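Local coordinates for Lmaj004144AAA protein (Leishmania major, PDB 1Y63) that probably transfers phosphate between ATP and nucleoside monophosphates such as AMP, and probably also hydrolyses ATP during maturation of the small ribosomal subunit, at residues F96-S110 against A147-D159. Numbering follows the deposited sequence.
Sequences FPERWFHMVVVLHTS and AYEDDIVLVREND. With MN (manganese (II) ion), chain F; ADP (adenosine-5'-diphosphate), chain Q.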
loop_
_atom_site.group_PDB
_atom_site.type_symbol
_atom_site.label_atom_id
_atom_site.label_comp_id
_atom_site.label_asym_id
_atom_site.label_seq_id
_atom_site.Cartn_x
_atom_site.Cartn_y
_atom_site.Cartn_z
ATOM N N PHE A 96 -4.345 5.663 -8.311
ATOM C CA PHE A 96 -5.274 4.577 -8.611
ATOM C C PHE A 96 -6.714 5.079 -8.602
ATOM O O PHE A 96 -7.060 5.983 -7.823
ATOM C CB PHE A 96 -5.182 3.465 -7.575
ATOM C CG PHE A 96 -3.795 2.899 -7.356
ATOM C CD1 PHE A 96 -3.050 2.390 -8.402
ATOM C CD2 PHE A 96 -3.247 2.849 -6.086
ATOM C CE1 PHE A 96 -1.798 1.843 -8.187
ATOM C CE2 PHE A 96 -1.978 2.313 -5.878
ATOM C CZ PHE A 96 -1.276 1.795 -6.935
ATOM N N PRO A 97 -7.568 4.473 -9.440
ATOM C CA PRO A 97 -8.980 4.830 -9.442
ATOM C C PRO A 97 -9.678 4.336 -8.189
ATOM O O PRO A 97 -9.486 3.200 -7.768
ATOM C CB PRO A 97 -9.528 4.138 -10.679
ATOM C CG PRO A 97 -8.625 3.092 -10.991
ATOM C CD PRO A 97 -7.270 3.442 -10.440
ATOM N N GLU A 98 -10.539 5.176 -7.624
ATOM C CA GLU A 98 -11.352 4.804 -6.488
ATOM C C GLU A 98 -12.227 3.598 -6.776
ATOM O O GLU A 98 -12.532 2.843 -5.872
ATOM C CB GLU A 98 -12.204 5.976 -6.015
ATOM C CG GLU A 98 -11.456 7.089 -5.376
ATOM C CD GLU A 98 -12.402 8.156 -4.845
ATOM O OE1 GLU A 98 -13.206 7.830 -3.949
ATOM O OE2 GLU A 98 -12.358 9.304 -5.349
ATOM N N ARG A 99 -12.599 3.392 -8.034
ATOM C CA ARG A 99 -13.368 2.237 -8.452
ATOM C C ARG A 99 -12.780 0.897 -7.970
ATOM O O ARG A 99 -13.534 -0.067 -7.718
ATOM C CB ARG A 99 -13.441 2.246 -9.990
ATOM C CG ARG A 99 -14.084 1.037 -10.627
ATOM C CD ARG A 99 -14.356 1.263 -12.083
ATOM N NE ARG A 99 -13.165 1.692 -12.795
ATOM C CZ ARG A 99 -12.239 0.875 -13.284
ATOM N NH1 ARG A 99 -12.363 -0.445 -13.161
ATOM N NH2 ARG A 99 -11.171 1.373 -13.877
ATOM N N TRP A 100 -11.457 0.820 -7.906
ATOM C CA TRP A 100 -10.784 -0.457 -7.601
ATOM C C TRP A 100 -10.924 -0.887 -6.163
ATOM O O TRP A 100 -10.982 -2.085 -5.895
ATOM C CB TRP A 100 -9.305 -0.361 -7.899
ATOM C CG TRP A 100 -8.908 -0.371 -9.348
ATOM C CD1 TRP A 100 -9.704 -0.546 -10.437
ATOM C CD2 TRP A 100 -7.582 -0.203 -9.841
ATOM N NE1 TRP A 100 -8.951 -0.508 -11.584
ATOM C CE2 TRP A 100 -7.642 -0.305 -11.243
ATOM C CE3 TRP A 100 -6.337 -0.009 -9.223
ATOM C CZ2 TRP A 100 -6.519 -0.190 -12.035
ATOM C CZ3 TRP A 100 -5.224 0.092 -10.014
ATOM C CH2 TRP A 100 -5.314 0.016 -11.388
ATOM N N PHE A 101 -10.960 0.063 -5.222
ATOM C CA PHE A 101 -10.696 -0.268 -3.815
ATOM C C PHE A 101 -11.890 -0.164 -2.879
ATOM O O PHE A 101 -12.669 0.803 -2.933
ATOM C CB PHE A 101 -9.524 0.565 -3.265
ATOM C CG PHE A 101 -8.202 0.198 -3.890
ATOM C CD1 PHE A 101 -7.687 -1.073 -3.699
ATOM C CD2 PHE A 101 -7.519 1.070 -4.695
ATOM C CE1 PHE A 101 -6.519 -1.456 -4.268
ATOM C CE2 PHE A 101 -6.321 0.688 -5.279
ATOM C CZ PHE A 101 -5.813 -0.569 -5.038
ATOM N N HIS A 102 -11.996 -1.161 -2.000
ATOM C CA HIS A 102 -13.028 -1.186 -0.963
ATOM C C HIS A 102 -12.530 -0.791 0.402
ATOM O O HIS A 102 -13.338 -0.563 1.283
ATOM C CB HIS A 102 -13.663 -2.560 -0.907
ATOM C CG HIS A 102 -14.104 -3.027 -2.239
ATOM N ND1 HIS A 102 -13.357 -3.891 -3.007
ATOM C CD2 HIS A 102 -15.157 -2.650 -3.001
ATOM C CE1 HIS A 102 -13.966 -4.075 -4.166
ATOM N NE2 HIS A 102 -15.058 -3.325 -4.191
ATOM N N MET A 103 -11.207 -0.746 0.560
ATOM C CA MET A 103 -10.543 -0.400 1.795
ATOM C C MET A 103 -9.149 0.138 1.471
ATOM O O MET A 103 -8.451 -0.399 0.581
ATOM C CB MET A 103 -10.430 -1.627 2.717
ATOM C CG MET A 103 -9.920 -1.315 4.078
ATOM S SD MET A 103 -9.613 -2.854 4.990
ATOM C CE MET A 103 -11.085 -3.744 4.699
ATOM N N VAL A 104 -8.734 1.187 2.185
ATOM C CA VAL A 104 -7.374 1.712 2.063
ATOM C C VAL A 104 -6.808 1.797 3.464
ATOM O O VAL A 104 -7.418 2.389 4.333
ATOM C CB VAL A 104 -7.337 3.089 1.396
ATOM C CG1 VAL A 104 -5.934 3.659 1.366
ATOM C CG2 VAL A 104 -7.895 2.975 -0.021
ATOM N N VAL A 105 -5.688 1.131 3.691
ATOM C CA VAL A 105 -5.057 1.097 5.000
ATOM C C VAL A 105 -3.781 1.875 4.911
ATOM O O VAL A 105 -2.933 1.593 4.049
ATOM C CB VAL A 105 -4.722 -0.349 5.408
ATOM C CG1 VAL A 105 -4.091 -0.379 6.768
ATOM C CG2 VAL A 105 -5.949 -1.228 5.349
ATOM N N VAL A 106 -3.638 2.897 5.758
ATOM C CA VAL A 106 -2.411 3.697 5.783
ATOM C C VAL A 106 -1.657 3.330 7.056
ATOM O O VAL A 106 -2.203 3.469 8.156
ATOM C CB VAL A 106 -2.715 5.218 5.815
ATOM C CG1 VAL A 106 -1.408 6.038 5.860
ATOM C CG2 VAL A 106 -3.572 5.677 4.671
ATOM N N LEU A 107 -0.393 2.920 6.885
ATOM C CA LEU A 107 0.465 2.536 7.985
ATOM C C LEU A 107 1.363 3.690 8.406
ATOM O O LEU A 107 1.896 4.404 7.571
ATOM C CB LEU A 107 1.325 1.328 7.615
ATOM C CG LEU A 107 0.572 0.090 7.098
ATOM C CD1 LEU A 107 1.527 -1.059 6.793
ATOM C CD2 LEU A 107 -0.451 -0.294 8.094
ATOM N N HIS A 108 1.485 3.848 9.724
ATOM C CA HIS A 108 2.430 4.765 10.346
ATOM C C HIS A 108 3.404 4.018 11.219
ATOM O O HIS A 108 3.094 2.935 11.721
ATOM C CB HIS A 108 1.675 5.787 11.189
ATOM C CG HIS A 108 1.040 6.870 10.378
ATOM N ND1 HIS A 108 1.783 7.759 9.629
ATOM C CD2 HIS A 108 -0.251 7.233 10.223
ATOM C CE1 HIS A 108 0.967 8.621 9.045
ATOM N NE2 HIS A 108 -0.270 8.334 9.402
ATOM N N THR A 109 4.582 4.597 11.428
ATOM C CA THR A 109 5.589 3.981 12.278
ATOM C C THR A 109 6.306 5.111 13.022
ATOM O O THR A 109 6.591 6.164 12.423
ATOM C CB THR A 109 6.581 3.154 11.416
ATOM O OG1 THR A 109 5.863 2.150 10.669
ATOM C CG2 THR A 109 7.612 2.444 12.225
ATOM N N SER A 110 6.561 4.919 14.313
ATOM C CA SER A 110 7.287 5.909 15.101
ATOM C C SER A 110 8.643 6.168 14.484
ATOM O O SER A 110 9.225 5.294 13.878
ATOM C CB SER A 110 7.444 5.422 16.544
ATOM O OG SER A 110 6.167 5.202 17.141
ATOM N N ALA A 147 -7.652 11.301 -1.715
ATOM C CA ALA A 147 -8.005 10.505 -2.884
ATOM C C ALA A 147 -9.123 9.508 -2.739
ATOM O O ALA A 147 -9.628 9.038 -3.759
ATOM C CB ALA A 147 -6.793 9.794 -3.384
ATOM N N TYR A 148 -9.498 9.134 -1.519
ATOM C CA TYR A 148 -10.484 8.093 -1.303
ATOM C C TYR A 148 -11.493 8.615 -0.308
ATOM O O TYR A 148 -11.236 9.592 0.398
ATOM C CB TYR A 148 -9.799 6.819 -0.746
ATOM C CG TYR A 148 -8.809 6.240 -1.734
ATOM C CD1 TYR A 148 -9.222 5.313 -2.666
ATOM C CD2 TYR A 148 -7.475 6.617 -1.725
ATOM C CE1 TYR A 148 -8.355 4.816 -3.612
ATOM C CE2 TYR A 148 -6.592 6.120 -2.672
ATOM C CZ TYR A 148 -7.052 5.206 -3.595
ATOM O OH TYR A 148 -6.188 4.716 -4.548
ATOM N N GLU A 149 -12.630 7.942 -0.247
ATOM C CA GLU A 149 -13.695 8.321 0.668
ATOM C C GLU A 149 -13.294 8.021 2.109
ATOM O O GLU A 149 -12.747 6.961 2.426
ATOM C CB GLU A 149 -14.982 7.596 0.266
ATOM C CG GLU A 149 -15.479 8.011 -1.139
ATOM C CD GLU A 149 -16.915 7.683 -1.409
ATOM O OE1 GLU A 149 -17.764 8.094 -0.593
ATOM O OE2 GLU A 149 -17.209 7.045 -2.446
ATOM N N ASP A 150 -13.569 8.970 2.995
ATOM C CA ASP A 150 -13.046 8.889 4.346
ATOM C C ASP A 150 -13.482 7.601 5.049
ATOM O O ASP A 150 -12.697 7.002 5.795
ATOM C CB ASP A 150 -13.435 10.154 5.132
ATOM C CG ASP A 150 -12.716 11.418 4.595
ATOM O OD1 ASP A 150 -11.672 11.275 3.896
ATOM O OD2 ASP A 150 -13.180 12.556 4.860
ATOM N N ASP A 151 -14.680 7.121 4.750
ATOM C CA ASP A 151 -15.221 5.941 5.412
ATOM C C ASP A 151 -14.495 4.634 5.065
ATOM O O ASP A 151 -14.643 3.669 5.798
ATOM C CB ASP A 151 -16.717 5.798 5.147
ATOM C CG ASP A 151 -17.548 6.838 5.884
ATOM O OD1 ASP A 151 -17.001 7.573 6.736
ATOM O OD2 ASP A 151 -18.757 6.914 5.609
ATOM N N ILE A 152 -13.703 4.580 3.985
ATOM C CA ILE A 152 -12.967 3.348 3.677
ATOM C C ILE A 152 -11.496 3.415 4.082
ATOM O O ILE A 152 -10.741 2.450 3.857
ATOM C CB ILE A 152 -13.074 2.932 2.189
ATOM C CG1 ILE A 152 -12.236 3.819 1.274
ATOM C CG2 ILE A 152 -14.546 2.880 1.791
ATOM C CD1 ILE A 152 -12.041 3.224 -0.093
ATOM N N VAL A 153 -11.082 4.537 4.657
ATOM C CA VAL A 153 -9.669 4.742 4.997
ATOM C C VAL A 153 -9.435 4.399 6.465
ATOM O O VAL A 153 -10.069 4.972 7.355
ATOM C CB VAL A 153 -9.190 6.163 4.720
ATOM C CG1 VAL A 153 -7.771 6.367 5.212
ATOM C CG2 VAL A 153 -9.256 6.468 3.219
ATOM N N LEU A 154 -8.499 3.475 6.685
ATOM C CA LEU A 154 -8.136 2.990 8.011
ATOM C C LEU A 154 -6.693 3.395 8.202
ATOM O O LEU A 154 -5.854 3.084 7.359
ATOM C CB LEU A 154 -8.253 1.465 8.049
ATOM C CG LEU A 154 -8.067 0.701 9.347
ATOM C CD1 LEU A 154 -9.172 0.995 10.341
ATOM C CD2 LEU A 154 -8.051 -0.789 9.018
ATOM N N VAL A 155 -6.378 4.099 9.278
ATOM C CA VAL A 155 -5.004 4.480 9.524
ATOM C C VAL A 155 -4.575 3.759 10.784
ATOM O O VAL A 155 -5.329 3.743 11.766
ATOM C CB VAL A 155 -4.880 6.004 9.710
ATOM C CG1 VAL A 155 -3.481 6.410 10.016
ATOM C CG2 VAL A 155 -5.372 6.727 8.461
ATOM N N ARG A 156 -3.383 3.165 10.772
ATOM C CA ARG A 156 -2.956 2.302 11.875
ATOM C C ARG A 156 -1.500 2.466 12.207
ATOM O O ARG A 156 -0.655 2.489 11.323
ATOM C CB ARG A 156 -3.239 0.841 11.564
ATOM C CG ARG A 156 -4.664 0.515 11.202
ATOM C CD ARG A 156 -5.588 0.508 12.406
ATOM N NE ARG A 156 -5.396 -0.653 13.266
ATOM C CZ ARG A 156 -6.169 -1.011 14.287
ATOM N NH1 ARG A 156 -7.256 -0.314 14.626
ATOM N NH2 ARG A 156 -5.857 -2.077 15.018
ATOM N N GLU A 157 -1.206 2.599 13.492
ATOM C CA GLU A 157 0.171 2.539 13.954
ATOM C C GLU A 157 0.653 1.121 13.728
ATOM O O GLU A 157 -0.079 0.171 14.009
ATOM C CB GLU A 157 0.240 2.907 15.441
ATOM C CG GLU A 157 1.674 3.128 15.928
ATOM C CD GLU A 157 2.348 4.371 15.291
ATOM O OE1 GLU A 157 1.667 5.195 14.634
ATOM O OE2 GLU A 157 3.575 4.540 15.473
ATOM N N ASN A 158 1.872 0.987 13.214
ATOM C CA ASN A 158 2.402 -0.320 12.837
ATOM C C ASN A 158 3.855 -0.469 13.267
ATOM O O ASN A 158 4.717 -0.680 12.433
ATOM C CB ASN A 158 2.274 -0.531 11.320
ATOM C CG ASN A 158 2.342 -1.982 10.919
ATOM O OD1 ASN A 158 1.673 -2.836 11.538
ATOM N ND2 ASN A 158 3.142 -2.300 9.885
ATOM N N ASP A 159 4.098 -0.349 14.570
ATOM C CA ASP A 159 5.456 -0.417 15.151
ATOM C C ASP A 159 5.865 -1.849 15.505
ATOM O O ASP A 159 7.061 -2.217 15.418
ATOM C CB ASP A 159 5.552 0.420 16.427
ATOM C CG ASP A 159 5.582 1.913 16.178
ATOM O OD1 ASP A 159 5.847 2.359 15.049
ATOM O OD2 ASP A 159 5.398 2.664 17.152
HETATM MN MN MN F . -10.626 10.815 -5.528
HETATM P PB ADP Q . 7.511 -1.521 3.364
HETATM O O1B ADP Q . 8.708 -0.740 2.857
HETATM O O2B ADP Q . 6.437 -0.576 3.862
HETATM O O3B ADP Q . 7.001 -2.585 2.397
HETATM P PA ADP Q . 8.319 -3.831 4.930
HETATM O O1A ADP Q . 7.070 -4.684 4.992
HETATM O O2A ADP Q . 9.358 -4.233 3.884
HETATM O O3A ADP Q . 7.963 -2.294 4.738
HETATM O "O5'" ADP Q . 9.016 -3.787 6.373
HETATM C "C5'" ADP Q . 10.433 -3.716 6.454
HETATM C "C4'" ADP Q . 10.814 -4.505 7.684
HETATM O "O4'" ADP Q . 10.177 -3.942 8.827
HETATM C "C3'" ADP Q . 10.353 -5.952 7.659
HETATM O "O3'" ADP Q . 11.217 -6.810 6.919
HETATM C "C2'" ADP Q . 10.326 -6.278 9.127
HETATM O "O2'" ADP Q . 11.648 -6.462 9.620
HETATM C "C1'" ADP Q . 9.844 -4.989 9.735
HETATM N N9 ADP Q . 8.401 -4.865 10.011
HETATM C C8 ADP Q . 7.368 -4.555 9.160
HETATM N N7 ADP Q . 6.198 -4.467 9.832
HETATM C C5 ADP Q . 6.495 -4.706 11.156
HETATM C C6 ADP Q . 5.706 -4.751 12.376
HETATM N N6 ADP Q . 4.382 -4.504 12.344
HETATM N N1 ADP Q . 6.376 -5.025 13.516
HETATM C C2 ADP Q . 7.717 -5.251 13.516
HETATM N N3 ADP Q . 8.532 -5.230 12.445
HETATM C C4 ADP Q . 7.939 -4.964 11.248
HETATM O O HOH W 1 -8.089 7.825 -6.145
HETATM O O HOH W 2 -13.003 5.811 -2.255
HETATM O O HOH W 3 -15.714 7.184 -4.778
HETATM O O HOH W 4 -9.971 10.212 -6.454
#
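Val104 sets its CG2 methyl over the centre of one face of the Tyr148 ring, 3.8 Å from the centroid and 13° off the normal, a CH-pi contact. With CG1 anti to the backbone N (chi1 176°), CG2 is the branch turned onto the ring. Tyr148 OH reaches the edge of the Phe96 ring, 3.4 Å from Phe96 CB, and is hydrogen-bonded to the carbonyl of Ser93. Glu98 CG lies by Tyr148 CD1, and its OE2 binds a manganese ion at 2.3 Å, while two waters link Glu98 OE1 to the amide and carboxylate of Glu149. From Val104 on, the backbones pair as parallel strands in one-to-one register; Leu154 N to Val104 O measures 2.8 Å at 170°. Val104, Val106, Val153 and Val155 share one sheet face, where Val155 CG1 meets the imidazole edge 3.3 Å from His108 CD2. At the far end Asp159 OD1 takes Ser110 N on its syn lone pair (2.8 Å). Asn158 adjoins the adenine of ADP, its ND2 bonded to Thr21 O of the P-loop. Met103, Val105 and Leu107 bond to Leu14 and Thr16, placing strand 103-108 between strands 12-16 and 153-157, the latter outermost; helix 139-147 covers the valine face, helix 161-178 Met103 and Leu154.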